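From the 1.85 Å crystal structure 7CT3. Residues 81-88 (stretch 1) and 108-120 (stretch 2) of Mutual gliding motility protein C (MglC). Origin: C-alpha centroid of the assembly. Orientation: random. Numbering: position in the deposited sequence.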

# COMPACT_ATOMS: atom_id res chain seq x y z
N THR A 81 3.93 1.65 -5.60
CA THR A 81 4.77 0.46 -5.31
C THR A 81 3.90 -0.63 -4.69
O THR A 81 2.88 -0.30 -4.05
CB THR A 81 5.98 0.80 -4.45
OG1 THR A 81 5.53 1.18 -3.15
CG2 THR A 81 6.84 1.89 -5.06
N VAL A 82 4.31 -1.87 -4.93
CA VAL A 82 3.76 -3.10 -4.30
C VAL A 82 4.96 -3.93 -3.87
O VAL A 82 5.86 -4.13 -4.68
CB VAL A 82 2.87 -3.90 -5.27
CG1 VAL A 82 2.13 -5.00 -4.54
CG2 VAL A 82 1.92 -3.02 -6.05
N MSE A 83 4.93 -4.41 -2.63
CA MSE A 83 6.03 -5.19 -2.08
C MSE A 83 5.49 -6.44 -1.40
O MSE A 83 4.45 -6.39 -0.75
CB MSE A 83 6.81 -4.34 -1.08
CG MSE A 83 7.51 -3.16 -1.69
SE MSE A 83 8.24 -2.05 -0.28
CE MSE A 83 6.73 -0.91 0.23
N ARG A 84 6.23 -7.55 -1.56
CA ARG A 84 5.94 -8.81 -0.90
C ARG A 84 7.24 -9.42 -0.37
O ARG A 84 8.32 -9.12 -0.93
CB ARG A 84 5.26 -9.80 -1.86
CG ARG A 84 3.84 -9.42 -2.22
CD ARG A 84 3.11 -10.51 -2.99
NE ARG A 84 1.69 -10.19 -2.96
CZ ARG A 84 0.80 -10.71 -2.12
NH1 ARG A 84 1.14 -11.64 -1.25
NH2 ARG A 84 -0.45 -10.30 -2.18
N LEU A 85 7.13 -10.25 0.66
CA LEU A 85 8.28 -10.94 1.32
C LEU A 85 8.74 -12.10 0.44
O LEU A 85 7.88 -12.87 -0.03
CB LEU A 85 7.84 -11.43 2.70
CG LEU A 85 8.97 -11.89 3.61
CD1 LEU A 85 9.87 -10.72 3.98
CD2 LEU A 85 8.41 -12.55 4.86
N VAL A 86 10.05 -12.25 0.23
CA VAL A 86 10.61 -13.42 -0.51
C VAL A 86 11.47 -14.27 0.44
O VAL A 86 11.57 -15.48 0.19
CB VAL A 86 11.35 -13.00 -1.79
CG1 VAL A 86 10.38 -12.63 -2.90
CG2 VAL A 86 12.33 -11.88 -1.55
N SER A 87 12.05 -13.69 1.50
CA SER A 87 12.79 -14.44 2.55
C SER A 87 12.95 -13.55 3.78
O SER A 87 12.63 -12.37 3.74
CB SER A 87 14.12 -14.94 2.02
OG SER A 87 15.12 -13.94 2.10
N PRO A 88 13.46 -14.08 4.92
CA PRO A 88 13.70 -13.24 6.09
C PRO A 88 14.63 -12.04 5.80
O PRO A 88 14.59 -11.09 6.56
CB PRO A 88 14.34 -14.20 7.11
CG PRO A 88 13.86 -15.57 6.67
CD PRO A 88 13.79 -15.49 5.16
N VAL A 108 -0.17 -9.58 -10.42
CA VAL A 108 1.03 -10.20 -11.05
C VAL A 108 2.11 -10.41 -9.98
O VAL A 108 2.75 -11.48 -9.99
CB VAL A 108 1.54 -9.37 -12.24
CG1 VAL A 108 2.89 -9.88 -12.73
CG2 VAL A 108 0.54 -9.36 -13.38
N LEU A 109 2.32 -9.46 -9.06
CA LEU A 109 3.36 -9.65 -8.02
C LEU A 109 2.97 -10.81 -7.10
O LEU A 109 3.88 -11.57 -6.71
CB LEU A 109 3.60 -8.36 -7.22
CG LEU A 109 4.99 -8.28 -6.60
CD1 LEU A 109 6.05 -8.13 -7.69
CD2 LEU A 109 5.10 -7.16 -5.59
N ARG A 110 1.68 -10.96 -6.78
CA ARG A 110 1.19 -12.08 -5.92
C ARG A 110 1.50 -13.41 -6.61
O ARG A 110 1.94 -14.35 -5.92
CB ARG A 110 -0.30 -11.92 -5.60
CG ARG A 110 -0.84 -12.98 -4.65
CD ARG A 110 -2.27 -12.74 -4.20
NE ARG A 110 -3.21 -12.68 -5.32
CZ ARG A 110 -3.75 -13.73 -5.95
NH1 ARG A 110 -3.45 -14.97 -5.61
NH2 ARG A 110 -4.60 -13.52 -6.94
N VAL A 111 1.30 -13.49 -7.92
CA VAL A 111 1.55 -14.71 -8.74
C VAL A 111 3.06 -14.99 -8.82
O VAL A 111 3.44 -16.18 -8.80
CB VAL A 111 0.93 -14.57 -10.14
CG1 VAL A 111 1.45 -15.63 -11.11
CG2 VAL A 111 -0.59 -14.60 -10.07
N THR A 112 3.89 -13.95 -8.92
CA THR A 112 5.35 -14.08 -9.20
C THR A 112 6.14 -14.35 -7.91
O THR A 112 7.16 -15.05 -8.00
CB THR A 112 5.86 -12.85 -9.96
OG1 THR A 112 4.99 -12.63 -11.07
CG2 THR A 112 7.28 -13.00 -10.44
N ALA A 113 5.70 -13.82 -6.76
CA ALA A 113 6.45 -13.89 -5.48
C ALA A 113 6.89 -15.32 -5.16
O ALA A 113 8.05 -15.53 -4.81
CB ALA A 113 5.64 -13.28 -4.36
N PRO A 114 6.01 -16.35 -5.22
CA PRO A 114 6.43 -17.72 -4.94
C PRO A 114 7.52 -18.25 -5.89
O PRO A 114 8.36 -19.03 -5.45
CB PRO A 114 5.17 -18.60 -5.07
CG PRO A 114 4.03 -17.66 -5.43
CD PRO A 114 4.57 -16.25 -5.50
N LYS A 115 7.51 -17.81 -7.15
CA LYS A 115 8.53 -18.20 -8.16
C LYS A 115 9.89 -17.62 -7.76
O LYS A 115 10.90 -18.35 -7.85
CB LYS A 115 8.12 -17.72 -9.56
CG LYS A 115 6.78 -18.24 -10.04
CD LYS A 115 6.57 -18.00 -11.51
CE LYS A 115 5.11 -17.86 -11.88
NZ LYS A 115 4.95 -17.53 -13.31
N VAL A 116 9.92 -16.37 -7.31
CA VAL A 116 11.16 -15.70 -6.83
C VAL A 116 11.64 -16.42 -5.56
O VAL A 116 12.85 -16.70 -5.46
CB VAL A 116 10.94 -14.19 -6.60
CG1 VAL A 116 12.13 -13.53 -5.92
CG2 VAL A 116 10.60 -13.48 -7.90
N ARG A 117 10.72 -16.74 -4.64
CA ARG A 117 11.04 -17.43 -3.36
C ARG A 117 11.69 -18.79 -3.64
O ARG A 117 12.59 -19.17 -2.88
CB ARG A 117 9.78 -17.63 -2.50
CG ARG A 117 9.36 -16.38 -1.75
CD ARG A 117 8.51 -16.67 -0.53
NE ARG A 117 7.15 -17.01 -0.93
CZ ARG A 117 6.17 -16.13 -1.16
NH1 ARG A 117 6.37 -14.83 -1.01
NH2 ARG A 117 4.98 -16.56 -1.54
N ALA A 118 11.25 -19.47 -4.70
CA ALA A 118 11.73 -20.81 -5.10
C ALA A 118 13.19 -20.76 -5.60
O ALA A 118 13.83 -21.83 -5.59
CB ALA A 118 10.82 -21.39 -6.15
N GLU A 119 13.69 -19.59 -6.01
CA GLU A 119 15.05 -19.45 -6.61
C GLU A 119 16.12 -19.27 -5.53
O GLU A 119 17.31 -19.28 -5.90
CB GLU A 119 15.10 -18.26 -7.57
CG GLU A 119 14.19 -18.39 -8.78
CD GLU A 119 14.54 -19.49 -9.76
OE1 GLU A 119 15.59 -20.15 -9.59
OE2 GLU A 119 13.74 -19.70 -10.71
N LEU A 120 15.74 -19.12 -4.26
CA LEU A 120 16.69 -18.86 -3.14
C LEU A 120 17.56 -20.10 -2.90
O LEU A 120 17.14 -21.24 -3.10
CB LEU A 120 15.91 -18.49 -1.87
CG LEU A 120 14.98 -17.29 -2.00
CD1 LEU A 120 14.06 -17.21 -0.78
CD2 LEU A 120 15.76 -16.00 -2.17
O HOH W 1 3.52 -13.51 -0.92

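The helix of stretch 2 runs along the strand of stretch 1 at 31°, with the axes 9.1 Å apart at their closest. The contact buries 503 Å², counting both sides. V86 and R84 give up the most area to it, 95 and 90 Å², and L109 follows with 71 Å².

Most of it is apolar. V82 and L109 point toward each other's stretch, and V82 CG1 lies 3.8 Å from L109 CD2. L109 CD2 also sits 3.3 Å from V82 O, so it packs on backbone as well as side chain. Further along, V86 CG1 meets V116 CG1 at 3.6 Å. A113 also faces the strand. Its small side chain leaves room for the R84 chain, with R84 CD 4.0 Å from A113 CB. At the end, L120 CD1 reaches S87 CB at 3.6 Å, although L120 is poorly ordered.

One direct hydrogen bond crosses the contact. R117 NH1 donates to L85 O at 2.7 Å, and this carbonyl lies near the plane of the guanidinium. R117 also packs with its aliphatic part: R117 CG is 3.9 Å from V86 CB.

R84 extends over the helix. R110 CA lies over one face of its guanidinium, 3.5 Å from R84 NE.

Water 1 links the two arginines. The O of water 1 accepts from R84 NH1 at 3.0 Å and from R117 NH1 at 3.1 Å, so two like charges share one acceptor.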